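PDB 6ZTU: cyclodipeptide synthase, BtCDPS from Bacillus thermoamylovorans, which probably acts as an aminoacyltransferase that joins two aminoacyl groups, normally delivered by transfer RNA, into a cyclic dipeptide. Local coordinates for residues L144-D149 with L178-F183. Numbering follows the deposited sequence.
Sequences LAMSHD and LAELPF. With 0RE ((2S)-hexane-1,2-diol), chain B.
The methyl end of Met146 lies beyond OE2 of the Glu180 carboxylate, well to one side of its plane, CE 3.7 Å from OE2. The other oxygen serves the bound hexanediol: hydroxyl O01 donates a hydrogen bond of 2.9 Å to OE1, tilted out of the plane toward that same side, while ligand carbon C07, 3.5 Å from OE1, lies slightly to the other. The pair is a worked example of a polar group working at the edge of a pocket with an apolar neighbour beside its second oxygen: one oxygen holds the ligand, and the other meets a methyl group that gives it no classical hydrogen bond. Glu180 reaches the diol because CG sits between the backbone N and the carbonyl carbon (chi1 66°) and the chain then runs extended. Met146 comes from the opposite direction, and a bend at chi3 (73°) turns CE toward the acid. Behind that bend SD rests 4.2 Å from CD2 of Leu181, so the thioether touches two successive residues of the helix. An alanine in place of Glu180 would remove the acceptor of O01 and is likely to open a gap beside the Met146 methyl, leaving that end less closely held. The contact joins helix 137-157 to helix 167-191, with Met146 also touching Val177 and Trp204. Leu181 packs further against Val129 of helix 120-135, and Glu180 looks into a pocket whose other residues include Tyr176 and Phe184 of its own helix and Gly32, Leu62, Leu63 and Tyr200 from strands 28-32, 58-63 and 196-200 of the central sheet.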
ATOM      1  N   LEU A 144       7.321   5.023 -12.640  1.00 23.41           N
ATOM      2  CA  LEU A 144       6.393   4.921 -13.761  1.00 24.22           C
ATOM      3  C   LEU A 144       5.990   3.474 -14.025  1.00 24.88           C
ATOM      4  O   LEU A 144       4.871   3.212 -14.483  1.00 26.43           O
ATOM      5  CB  LEU A 144       7.018   5.546 -15.010  1.00 23.07           C
ATOM      6  CG  LEU A 144       7.174   7.072 -14.899  1.00 27.24           C
ATOM      7  CD1 LEU A 144       8.057   7.663 -16.003  1.00 31.46           C
ATOM      8  CD2 LEU A 144       5.816   7.767 -14.866  1.00 27.08           C
ATOM      9  N   ALA A 145       6.886   2.518 -13.758  1.00 23.95           N
ATOM     10  CA  ALA A 145       6.509   1.116 -13.867  1.00 24.98           C
ATOM     11  C   ALA A 145       5.470   0.733 -12.818  1.00 24.19           C
ATOM     12  O   ALA A 145       4.559  -0.055 -13.101  1.00 26.31           O
ATOM     13  CB  ALA A 145       7.743   0.221 -13.744  1.00 24.89           C
ATOM     14  N   MET A 146       5.607   1.244 -11.589  1.00 24.32           N
ATOM     15  CA  MET A 146       4.553   1.027 -10.601  1.00 23.71           C
ATOM     16  C   MET A 146       3.241   1.622 -11.085  1.00 25.05           C
ATOM     17  O   MET A 146       2.166   1.058 -10.849  1.00 26.64           O
ATOM     18  CB  MET A 146       4.934   1.649  -9.254  1.00 24.82           C
ATOM     19  CG  MET A 146       5.875   0.820  -8.435  1.00 28.06           C
ATOM     20  SD  MET A 146       6.051   1.494  -6.760  1.00 25.89           S
ATOM     21  CE  MET A 146       4.474   1.049  -6.048  1.00 26.19           C
ATOM     22  N   SER A 147       3.317   2.778 -11.741  1.00 21.74           N
ATOM     23  CA  SER A 147       2.124   3.414 -12.297  1.00 23.26           C
ATOM     24  C   SER A 147       1.509   2.538 -13.382  1.00 26.42           C
ATOM     25  O   SER A 147       0.291   2.327 -13.422  1.00 25.61           O
ATOM     26  CB  SER A 147       2.497   4.789 -12.854  1.00 23.79           C
ATOM     27  OG  SER A 147       1.361   5.420 -13.423  1.00 28.31           O
ATOM     28  N   HIS A 148       2.350   2.016 -14.268  1.00 24.27           N
ATOM     29  CA  HIS A 148       1.873   1.115 -15.312  1.00 27.54           C
ATOM     30  C   HIS A 148       1.183  -0.102 -14.712  1.00 30.34           C
ATOM     31  O   HIS A 148       0.116  -0.514 -15.180  1.00 31.92           O
ATOM     32  CB  HIS A 148       3.048   0.702 -16.200  1.00 30.71           C
ATOM     33  CG  HIS A 148       2.634   0.057 -17.486  1.00 32.60           C
ATOM     34  ND1 HIS A 148       2.182  -1.245 -17.552  1.00 37.26           N
ATOM     35  CD2 HIS A 148       2.586   0.538 -18.750  1.00 35.36           C
ATOM     36  CE1 HIS A 148       1.879  -1.540 -18.804  1.00 35.05           C
ATOM     37  NE2 HIS A 148       2.117  -0.476 -19.552  1.00 34.52           N
ATOM     38  N   ASP A 149       1.786  -0.697 -13.676  1.00 26.79           N
ATOM     39  CA  ASP A 149       1.176  -1.842 -13.003  1.00 29.55           C
ATOM     40  C   ASP A 149      -0.202  -1.487 -12.469  1.00 31.43           C
ATOM     41  O   ASP A 149      -1.160  -2.259 -12.612  1.00 30.64           O
ATOM     42  CB  ASP A 149       2.051  -2.308 -11.838  1.00 31.34           C
ATOM     43  CG  ASP A 149       3.348  -2.945 -12.278  1.00 37.10           C
ATOM     44  OD1 ASP A 149       3.530  -3.224 -13.485  1.00 33.01           O
ATOM     45  OD2 ASP A 149       4.198  -3.152 -11.383  1.00 38.13           O
ATOM     46  N   LEU A 178       3.502   8.119  -6.004  1.00 18.95           N
ATOM     47  CA  LEU A 178       4.377   8.962  -5.202  1.00 19.69           C
ATOM     48  C   LEU A 178       3.757   9.269  -3.844  1.00 21.85           C
ATOM     49  O   LEU A 178       4.478   9.351  -2.844  1.00 20.75           O
ATOM     50  CB  LEU A 178       4.711  10.252  -5.955  1.00 21.20           C
ATOM     51  CG  LEU A 178       5.384  10.032  -7.320  1.00 20.60           C
ATOM     52  CD1 LEU A 178       5.681  11.358  -8.023  1.00 26.66           C
ATOM     53  CD2 LEU A 178       6.658   9.195  -7.200  1.00 25.22           C
ATOM     54  N   ALA A 179       2.425   9.423  -3.785  1.00 21.04           N
ATOM     55  CA  ALA A 179       1.755   9.718  -2.524  1.00 19.90           C
ATOM     56  C   ALA A 179       1.738   8.525  -1.569  1.00 21.73           C
ATOM     57  O   ALA A 179       1.731   8.727  -0.347  1.00 24.18           O
ATOM     58  CB  ALA A 179       0.316  10.182  -2.788  1.00 21.93           C
ATOM     59  N   GLU A 180       1.696   7.289  -2.088  1.00 18.73           N
ATOM     60  CA  GLU A 180       1.674   6.114  -1.213  1.00 21.01           C
ATOM     61  C   GLU A 180       3.077   5.676  -0.811  1.00 22.11           C
ATOM     62  O   GLU A 180       3.247   5.037   0.234  1.00 19.80           O
ATOM     63  CB  GLU A 180       0.958   4.936  -1.889  1.00 21.56           C
ATOM     64  CG  GLU A 180       1.693   4.399  -3.130  1.00 22.15           C
ATOM     65  CD  GLU A 180       1.096   3.117  -3.718  1.00 24.42           C
ATOM     66  OE1 GLU A 180       0.265   2.456  -3.058  1.00 26.36           O
ATOM     67  OE2 GLU A 180       1.466   2.774  -4.873  1.00 25.89           O
ATOM     68  N   LEU A 181       4.081   5.989  -1.626  1.00 19.84           N
ATOM     69  CA  LEU A 181       5.428   5.483  -1.365  1.00 19.51           C
ATOM     70  C   LEU A 181       5.991   5.815   0.015  1.00 19.94           C
ATOM     71  O   LEU A 181       6.712   4.963   0.558  1.00 18.49           O
ATOM     72  CB  LEU A 181       6.395   5.978  -2.451  1.00 20.32           C
ATOM     73  CG  LEU A 181       6.509   5.065  -3.666  1.00 22.52           C
ATOM     74  CD1 LEU A 181       7.447   5.694  -4.684  1.00 22.55           C
ATOM     75  CD2 LEU A 181       7.028   3.668  -3.271  1.00 22.37           C
ATOM     76  N   PRO A 182       5.752   6.985   0.631  1.00 21.40           N
ATOM     77  CA  PRO A 182       6.356   7.195   1.956  1.00 19.36           C
ATOM     78  C   PRO A 182       5.999   6.115   2.962  1.00 19.11           C
ATOM     79  O   PRO A 182       6.792   5.872   3.881  1.00 20.12           O
ATOM     80  CB  PRO A 182       5.815   8.570   2.383  1.00 18.90           C
ATOM     81  CG  PRO A 182       5.573   9.281   1.086  1.00 20.22           C
ATOM     82  CD  PRO A 182       5.035   8.195   0.172  1.00 18.51           C
ATOM     83  N   PHE A 183       4.842   5.455   2.822  1.00 18.97           N
ATOM     84  CA  PHE A 183       4.498   4.387   3.761  1.00 19.22           C
ATOM     85  C   PHE A 183       5.267   3.102   3.481  1.00 21.86           C
ATOM     86  O   PHE A 183       5.555   2.358   4.420  1.00 21.22           O
ATOM     87  CB  PHE A 183       2.991   4.123   3.754  1.00 20.41           C
ATOM     88  CG  PHE A 183       2.227   5.197   4.451  1.00 19.34           C
ATOM     89  CD1 PHE A 183       2.096   5.163   5.833  1.00 20.39           C
ATOM     90  CD2 PHE A 183       1.725   6.281   3.752  1.00 22.13           C
ATOM     91  CE1 PHE A 183       1.437   6.178   6.497  1.00 22.21           C
ATOM     92  CE2 PHE A 183       1.059   7.287   4.421  1.00 24.86           C
ATOM     93  CZ  PHE A 183       0.930   7.231   5.786  1.00 22.01           C
TER
HETATM   94  O01 0RE B 301      -0.066  -0.375  -3.080  1.00 43.67           O
HETATM   95  C02 0RE B 301      -0.732  -1.443  -2.485  1.00 43.91           C
HETATM   96  C03 0RE B 301      -0.627  -1.298  -0.970  1.00 36.16           C
HETATM   97  O04 0RE B 301       0.634  -1.737  -0.543  1.00 39.28           O
HETATM   98  C05 0RE B 301      -0.841   0.166  -0.604  1.00 38.04           C
HETATM   99  C06 0RE B 301      -2.231   0.615  -1.051  1.00 36.67           C
HETATM  100  C07 0RE B 301      -2.351   2.115  -0.802  1.00 37.19           C
HETATM  101  C08 0RE B 301      -3.384   2.289   0.297  1.00 31.68           C